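Uncharacterized protein (Ruminococcus gnavus, PDB 4QAN) is of unknown function but has a cystatin-like fold, belongs as a divergent member to the NTF2-like superfamily, and probably binds metal ions. Local coordinates at residues N41-A46 with Q250-E255; A92-A97 with G176-T181. All coordinates share one frame; numbering follows the deposited sequence.

Contact 1: N41-A46 with Q250-E255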
ATOM      1  N   ASN A  41      -2.605  18.975 -11.023  1.00 55.81           N
ATOM      2  CA  ASN A  41      -2.593  18.573  -9.621  1.00 52.33           C
ATOM      3  C   ASN A  41      -3.809  17.680  -9.273  1.00 51.81           C
ATOM      4  O   ASN A  41      -4.462  17.869  -8.251  1.00 53.74           O
ATOM      5  CB  ASN A  41      -2.527  19.820  -8.728  1.00 52.50           C
ATOM      6  CG  ASN A  41      -2.279  19.488  -7.258  1.00 57.74           C
ATOM      7  OD1 ASN A  41      -1.734  18.432  -6.909  1.00 60.19           O
ATOM      8  ND2 ASN A  41      -2.689  20.395  -6.385  1.00 63.11           N
ATOM      9  N   ASP A  42      -4.096  16.701 -10.131  1.00 52.12           N
ATOM     10  CA  ASP A  42      -5.279  15.849  -9.978  1.00 49.12           C
ATOM     11  C   ASP A  42      -4.858  14.446  -9.570  1.00 45.06           C
ATOM     12  O   ASP A  42      -4.475  13.627 -10.399  1.00 40.85           O
ATOM     13  CB  ASP A  42      -6.100  15.821 -11.277  1.00 52.37           C
ATOM     14  CG  ASP A  42      -7.418  15.056 -11.134  1.00 50.94           C
ATOM     15  OD1 ASP A  42      -7.552  14.257 -10.193  1.00 50.34           O
ATOM     16  OD2 ASP A  42      -8.314  15.238 -11.986  1.00 51.36           O
ATOM     17  N   LEU A  43      -4.948  14.188  -8.273  1.00 44.11           N
ATOM     18  CA  LEU A  43      -4.477  12.949  -7.693  1.00 44.40           C
ATOM     19  C   LEU A  43      -5.276  11.767  -8.225  1.00 43.60           C
ATOM     20  O   LEU A  43      -4.716  10.722  -8.577  1.00 41.98           O
ATOM     21  CB  LEU A  43      -4.602  13.001  -6.172  1.00 47.64           C
ATOM     22  CG  LEU A  43      -4.195  11.735  -5.419  1.00 46.68           C
ATOM     23  CD1 LEU A  43      -2.714  11.501  -5.622  1.00 47.48           C
ATOM     24  CD2 LEU A  43      -4.539  11.839  -3.940  1.00 48.27           C
ATOM     25  N   ASP A  44      -6.589  11.937  -8.268  1.00 41.41           N
ATOM     26  CA  ASP A  44      -7.468  10.876  -8.714  1.00 38.83           C
ATOM     27  C   ASP A  44      -7.044  10.414 -10.105  1.00 39.03           C
ATOM     28  O   ASP A  44      -6.818   9.212 -10.332  1.00 36.34           O
ATOM     29  CB  ASP A  44      -8.920  11.360  -8.723  1.00 40.06           C
ATOM     30  CG  ASP A  44      -9.858  10.343  -9.315  1.00 39.57           C
ATOM     31  OD1 ASP A  44     -10.157   9.351  -8.619  1.00 35.14           O
ATOM     32  OD2 ASP A  44     -10.279  10.524 -10.487  1.00 39.82           O
HETATM   33  N   MSE A  45      -6.921  11.386 -11.018  1.00 38.10           N
HETATM   34  CA  MSE A  45      -6.488  11.124 -12.387  1.00 39.07           C
HETATM   35  C   MSE A  45      -5.178  10.366 -12.425  1.00 38.54           C
HETATM   36  O   MSE A  45      -5.067   9.361 -13.128  1.00 38.43           O
HETATM   37  CB  MSE A  45      -6.414  12.458 -13.135  1.00 40.00           C
HETATM   38  CG  MSE A  45      -6.166  12.251 -14.613  1.00 40.91           C
HETATM   39 SE   MSE A  45      -5.876  14.000 -15.457  0.75 42.72          SE
HETATM   40  CE  MSE A  45      -5.384  13.268 -17.218  1.00 47.69           C
ATOM     41  N   ALA A  46      -4.204  10.833 -11.647  1.00 38.46           N
ATOM     42  CA  ALA A  46      -2.859  10.243 -11.566  1.00 40.25           C
ATOM     43  C   ALA A  46      -2.874   8.780 -11.162  1.00 41.48           C
ATOM     44  O   ALA A  46      -2.218   7.960 -11.797  1.00 43.51           O
ATOM     45  CB  ALA A  46      -1.991  11.024 -10.574  1.00 38.20           C
ATOM     46  N   GLN A 250     -15.744  13.675   1.532  1.00 40.88           N
ATOM     47  CA  GLN A 250     -16.618  13.781   0.374  1.00 44.99           C
ATOM     48  C   GLN A 250     -15.838  13.292  -0.840  1.00 42.21           C
ATOM     49  O   GLN A 250     -16.270  12.388  -1.535  1.00 42.63           O
ATOM     50  CB  GLN A 250     -17.101  15.220   0.186  1.00 48.48           C
ATOM     51  CG  GLN A 250     -17.876  15.781   1.371  1.00 52.28           C
ATOM     52  CD  GLN A 250     -18.999  14.859   1.852  1.00 55.81           C
ATOM     53  OE1 GLN A 250     -19.916  14.520   1.093  1.00 53.11           O
ATOM     54  NE2 GLN A 250     -18.937  14.459   3.124  1.00 53.57           N
ATOM     55  N   ASP A 251     -14.655  13.857  -1.045  1.00 41.96           N
ATOM     56  CA  ASP A 251     -13.828  13.522  -2.191  1.00 39.54           C
ATOM     57  C   ASP A 251     -12.655  12.635  -1.788  1.00 40.55           C
ATOM     58  O   ASP A 251     -12.423  12.373  -0.592  1.00 40.66           O
ATOM     59  CB  ASP A 251     -13.342  14.814  -2.849  1.00 40.74           C
ATOM     60  CG  ASP A 251     -12.968  14.628  -4.303  1.00 41.64           C
ATOM     61  OD1 ASP A 251     -13.023  13.491  -4.821  1.00 41.77           O
ATOM     62  OD2 ASP A 251     -12.605  15.629  -4.927  1.00 42.11           O
ATOM     63  N   THR A 252     -11.960  12.125  -2.801  1.00 38.67           N
ATOM     64  CA  THR A 252     -10.755  11.322  -2.616  1.00 36.68           C
ATOM     65  C   THR A 252      -9.710  12.159  -1.890  1.00 36.73           C
ATOM     66  O   THR A 252      -9.402  13.270  -2.323  1.00 35.79           O
ATOM     67  CB  THR A 252     -10.211  10.883  -3.989  1.00 37.36           C
ATOM     68  OG1 THR A 252     -11.072   9.872  -4.542  1.00 37.43           O
ATOM     69  CG2 THR A 252      -8.774  10.379  -3.893  1.00 34.78           C
ATOM     70  N   SER A 253      -9.177  11.635  -0.789  1.00 34.90           N
ATOM     71  CA  SER A 253      -8.267  12.388   0.070  1.00 32.84           C
ATOM     72  C   SER A 253      -6.875  11.758   0.080  1.00 31.62           C
ATOM     73  O   SER A 253      -6.734  10.602   0.463  1.00 31.95           O
ATOM     74  CB  SER A 253      -8.829  12.426   1.500  1.00 34.91           C
ATOM     75  OG  SER A 253      -7.836  12.781   2.445  1.00 32.01           O
ATOM     76  N   PRO A 254      -5.829  12.522  -0.312  1.00 32.30           N
ATOM     77  CA  PRO A 254      -4.477  11.958  -0.225  1.00 29.88           C
ATOM     78  C   PRO A 254      -4.099  11.588   1.191  1.00 31.08           C
ATOM     79  O   PRO A 254      -3.489  10.546   1.415  1.00 30.92           O
ATOM     80  CB  PRO A 254      -3.568  13.080  -0.754  1.00 31.71           C
ATOM     81  CG  PRO A 254      -4.406  14.306  -0.823  1.00 32.77           C
ATOM     82  CD  PRO A 254      -5.836  13.867  -0.908  1.00 32.70           C
ATOM     83  N   GLU A 255      -4.483  12.421   2.148  1.00 32.27           N
ATOM     84  CA  GLU A 255      -4.136  12.171   3.540  1.00 33.91           C
ATOM     85  C   GLU A 255      -4.755  10.861   4.049  1.00 32.26           C
ATOM     86  O   GLU A 255      -4.090  10.069   4.734  1.00 27.05           O
ATOM     87  CB  GLU A 255      -4.567  13.341   4.433  1.00 37.74           C
ATOM     88  CG  GLU A 255      -3.888  14.667   4.122  1.00 45.30           C
ATOM     89  CD  GLU A 255      -4.458  15.404   2.905  1.00 49.24           C
ATOM     90  OE1 GLU A 255      -5.517  14.998   2.353  1.00 43.94           O
ATOM     91  OE2 GLU A 255      -3.829  16.409   2.495  1.00 53.05           O
TER
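Leu-43 and Pro-254 form the tight part of this contact. Each stands at the start of a helix, Leu-43 in helix 43-48 and Pro-254 in helix 254-275. A single methyl does most of the touching. Leu-43 CD2 lies 3.6 Å from Pro-254 CB, and it is also within 4.0 Å of Pro-254 CG, so it rests against the proline ring. CG of Leu-43 is anti to its backbone N (chi1 178°), which carries the branch across to the other segment. Helix 87-108 borders both residues, with Ile-99 beside Leu-43 and Glu-103 beside Pro-254.

The Asp-44 side is looser. Leu-43 CD2 comes only to 4.5 Å from Thr-252 CG2. Asp-44 OD1 and Thr-252 OG1 stand 4.2 Å apart. Both groups have other partners: Asp-44 OD2 forms a salt bridge with Arg-48, and Thr-252 OG1 hydrogen-bonds to Thr-12 and Tyr-210.

Local bonds shape each segment. Asp-42 is the N-cap of helix 43-48. Asp-42 OD1 accepts from Met-45 N at 3.1 Å in an almost straight bond (179°), with the N-H coming from above the carboxylate plane. Asn-41, with positive phi, closes the preceding helix in a Schellman motif. Ser-253 caps helix 254-275 through Leu-256 N. Asp-251 OD1 receives Thr-252 N at 2.7 Å, also from above the carboxylate plane.

No hydrogen bond joins the two segments. The join is therefore a small apolar one between two separately capped helix starts. Beside it, Asp-44 pairs within its own helix, while Thr-252 is held by distant residues.

Contact 2: A92-A97 with G176-T181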
ATOM      1  N   ALA A  92      -3.592  -1.004  -1.081  1.00 32.31           N
ATOM      2  CA  ALA A  92      -3.508   0.154  -0.209  1.00 28.39           C
ATOM      3  C   ALA A  92      -2.089   0.645  -0.013  1.00 29.97           C
ATOM      4  O   ALA A  92      -1.865   1.850  -0.014  1.00 29.95           O
ATOM      5  CB  ALA A  92      -4.168  -0.131   1.125  1.00 27.99           C
ATOM      6  N   GLU A  93      -1.126  -0.256   0.161  1.00 29.97           N
ATOM      7  CA  GLU A  93       0.249   0.200   0.297  1.00 29.62           C
ATOM      8  C   GLU A  93       0.757   0.806  -1.000  1.00 28.81           C
ATOM      9  O   GLU A  93       1.416   1.824  -0.983  1.00 29.54           O
ATOM     10  CB  GLU A  93       1.174  -0.909   0.766  1.00 32.93           C
ATOM     11  CG  GLU A  93       1.007  -1.262   2.230  1.00 29.98           C
ATOM     12  CD  GLU A  93       2.264  -1.859   2.806  1.00 36.40           C
ATOM     13  OE1 GLU A  93       3.236  -1.097   2.956  1.00 42.07           O
ATOM     14  OE2 GLU A  93       2.296  -3.079   3.111  1.00 34.15           O
HETATM   15  N   MSE A  94       0.448   0.176  -2.121  1.00 27.41           N
HETATM   16  CA  MSE A  94       0.915   0.665  -3.409  1.00 29.73           C
HETATM   17  C   MSE A  94       0.366   2.037  -3.665  1.00 27.19           C
HETATM   18  O   MSE A  94       1.103   2.931  -4.067  1.00 27.67           O
HETATM   19  CB  MSE A  94       0.503  -0.292  -4.516  1.00 30.84           C
HETATM   20  CG  MSE A  94       1.375  -1.547  -4.477  1.00 34.48           C
HETATM   21 SE   MSE A  94       1.026  -2.568  -6.117  0.75 31.41          SE
HETATM   22  CE  MSE A  94       2.245  -1.482  -7.210  1.00 47.51           C
ATOM     23  N   THR A  95      -0.923   2.213  -3.393  1.00 26.64           N
ATOM     24  CA  THR A  95      -1.598   3.500  -3.530  1.00 27.54           C
ATOM     25  C   THR A  95      -0.886   4.594  -2.710  1.00 26.14           C
ATOM     26  O   THR A  95      -0.590   5.664  -3.228  1.00 25.93           O
ATOM     27  CB  THR A  95      -3.097   3.370  -3.157  1.00 27.54           C
ATOM     28  OG1 THR A  95      -3.694   2.357  -3.964  1.00 28.57           O
ATOM     29  CG2 THR A  95      -3.857   4.659  -3.404  1.00 27.37           C
ATOM     30  N   LYS A  96      -0.539   4.306  -1.460  1.00 26.01           N
ATOM     31  CA  LYS A  96       0.259   5.254  -0.668  1.00 26.36           C
ATOM     32  C   LYS A  96       1.597   5.591  -1.338  1.00 29.85           C
ATOM     33  O   LYS A  96       1.976   6.758  -1.422  1.00 29.51           O
ATOM     34  CB  LYS A  96       0.497   4.709   0.727  1.00 29.79           C
ATOM     35  CG  LYS A  96       1.451   5.530   1.602  1.00 29.09           C
ATOM     36  CD  LYS A  96       1.798   4.692   2.807  1.00 33.37           C
ATOM     37  CE  LYS A  96       2.343   5.524   3.946  1.00 36.12           C
ATOM     38  NZ  LYS A  96       3.737   5.965   3.695  1.00 36.16           N
ATOM     39  N   ALA A  97       2.295   4.570  -1.838  1.00 30.84           N
ATOM     40  CA  ALA A  97       3.602   4.773  -2.455  1.00 32.06           C
ATOM     41  C   ALA A  97       3.477   5.677  -3.674  1.00 34.33           C
ATOM     42  O   ALA A  97       4.301   6.571  -3.848  1.00 33.74           O
ATOM     43  CB  ALA A  97       4.251   3.441  -2.831  1.00 29.96           C
ATOM     44  N   GLY A 176      13.513   3.087 -12.377  1.00 46.65           N
ATOM     45  CA  GLY A 176      13.579   1.790 -11.711  1.00 44.51           C
ATOM     46  C   GLY A 176      12.236   1.317 -11.186  1.00 46.85           C
ATOM     47  O   GLY A 176      11.179   1.671 -11.721  1.00 47.01           O
ATOM     48  N   LEU A 177      12.284   0.506 -10.132  1.00 45.08           N
ATOM     49  CA  LEU A 177      11.096  -0.039  -9.519  1.00 44.55           C
ATOM     50  C   LEU A 177      10.512   0.948  -8.528  1.00 43.98           C
ATOM     51  O   LEU A 177      11.246   1.684  -7.853  1.00 44.97           O
ATOM     52  CB  LEU A 177      11.416  -1.346  -8.773  1.00 46.76           C
ATOM     53  CG  LEU A 177      11.822  -2.588  -9.567  1.00 53.52           C
ATOM     54  CD1 LEU A 177      11.970  -3.767  -8.618  1.00 55.22           C
ATOM     55  CD2 LEU A 177      10.825  -2.928 -10.673  1.00 55.64           C
ATOM     56  N   LEU A 178       9.187   0.923  -8.422  1.00 41.46           N
ATOM     57  CA  LEU A 178       8.447   1.697  -7.422  1.00 40.32           C
ATOM     58  C   LEU A 178       9.057   1.612  -6.013  1.00 42.98           C
ATOM     59  O   LEU A 178       9.046   2.594  -5.278  1.00 39.35           O
ATOM     60  CB  LEU A 178       6.996   1.226  -7.377  1.00 37.81           C
ATOM     61  CG  LEU A 178       6.039   1.958  -6.435  1.00 38.54           C
ATOM     62  CD1 LEU A 178       5.919   3.426  -6.811  1.00 37.44           C
ATOM     63  CD2 LEU A 178       4.671   1.281  -6.429  1.00 36.70           C
ATOM     64  N   TYR A 179       9.601   0.461  -5.634  1.00 43.43           N
ATOM     65  CA  TYR A 179      10.020   0.279  -4.245  1.00 44.20           C
ATOM     66  C   TYR A 179      11.470   0.653  -3.979  1.00 48.01           C
ATOM     67  O   TYR A 179      11.938   0.521  -2.846  1.00 52.81           O
ATOM     68  CB  TYR A 179       9.750  -1.154  -3.779  1.00 47.77           C
ATOM     69  CG  TYR A 179       8.484  -1.733  -4.359  1.00 49.24           C
ATOM     70  CD1 TYR A 179       7.237  -1.283  -3.960  1.00 52.61           C
ATOM     71  CD2 TYR A 179       8.546  -2.710  -5.331  1.00 56.42           C
ATOM     72  CE1 TYR A 179       6.083  -1.808  -4.510  1.00 56.07           C
ATOM     73  CE2 TYR A 179       7.406  -3.236  -5.889  1.00 63.48           C
ATOM     74  CZ  TYR A 179       6.182  -2.787  -5.480  1.00 59.32           C
ATOM     75  OH  TYR A 179       5.076  -3.336  -6.070  1.00 62.70           O
ATOM     76  N   GLU A 180      12.194   1.114  -4.994  1.00 47.69           N
ATOM     77  CA  GLU A 180      13.574   1.523  -4.768  1.00 52.11           C
ATOM     78  C   GLU A 180      13.607   2.821  -3.977  1.00 54.16           C
ATOM     79  O   GLU A 180      12.712   3.654  -4.099  1.00 51.14           O
ATOM     80  CB  GLU A 180      14.334   1.675  -6.074  1.00 54.28           C
ATOM     81  CG  GLU A 180      14.582   0.361  -6.785  1.00 60.34           C
ATOM     82  CD  GLU A 180      15.351   0.535  -8.075  1.00 62.30           C
ATOM     83  OE1 GLU A 180      16.228   1.430  -8.118  1.00 61.56           O
ATOM     84  OE2 GLU A 180      15.083  -0.226  -9.033  1.00 61.13           O
ATOM     85  N   THR A 181      14.643   2.979  -3.159  1.00 54.74           N
ATOM     86  CA  THR A 181      14.752   4.118  -2.263  1.00 54.46           C
ATOM     87  C   THR A 181      15.863   5.051  -2.718  1.00 57.91           C
ATOM     88  O   THR A 181      16.809   4.628  -3.394  1.00 56.22           O
ATOM     89  CB  THR A 181      15.063   3.657  -0.833  1.00 56.19           C
ATOM     90  OG1 THR A 181      16.396   3.127  -0.782  1.00 58.69           O
ATOM     91  CG2 THR A 181      14.077   2.589  -0.389  1.00 56.76           C
TER
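The backbones come nearest at Ala-97 and Leu-178, CA to CA 7.6 Å, where helix 87-108 passes a type I beta turn running from Leu-177 to Glu-180. The turn is closed by the backbone bond from Glu-180 N to Leu-177 O. The Glu-180 side chain reaches back as well. Glu-180 OE2 accepts from Leu-177 N at 3.1 Å in a nearly straight bond, and it also meets Arg-128 in a salt bridge. This fixes the base of the turn on the side away from the helix.

Leu-178 and Tyr-179 are at the corner of the turn. Leu-178 points at the helix; Tyr-179 reaches it only through its hydroxyl end. Leu-178 CD2 lies 3.8 Å from Met-94 CE and 4.2 Å from Ala-97 CB. Met-94 is a selenomethionine. Its chain bends at the last torsion (chi3 82°), which swings CE toward the turn. There Met-94 CE also lies 3.6 Å from Tyr-179 OH, approaching the ring obliquely. The selenium is a little farther off, with Met-94 SE 4.1 Å from Tyr-179 OH. Leu-178 CB covers one face of the Tyr-179 ring, 4.2 Å above its centre.

No hydrogen bond crosses the interface, and it is buried. Helix 52-58 adds Thr-55 beside both Met-94 and Tyr-179. The contact packs a beta turn, in the loop between strands 167-172 and 187-188 of the antiparallel sheet, onto the long helix 87-108, in a protein whose fold is described as cystatin-like.

In the fold
Helix 87-108 connects the two contacts. It supplies one segment of contact 2, and further along, the same helix borders both segments of contact 1. Helix 254-275, which starts in contact 1, also runs along this helix and meets Ala-92 and Glu-93. The centres of the contacts are about 17 Å apart and their nearest atoms about 7 Å apart, so they do not touch directly. Both segments of contact 2 fall between those of contact 1 in the sequence. The centre of contact 2 is about 8 Å from the centre of the chain, that of contact 1 about 16 Å. Both lie away from Ser-360, a residue seen to bind magnesium, though none is bound to this chain.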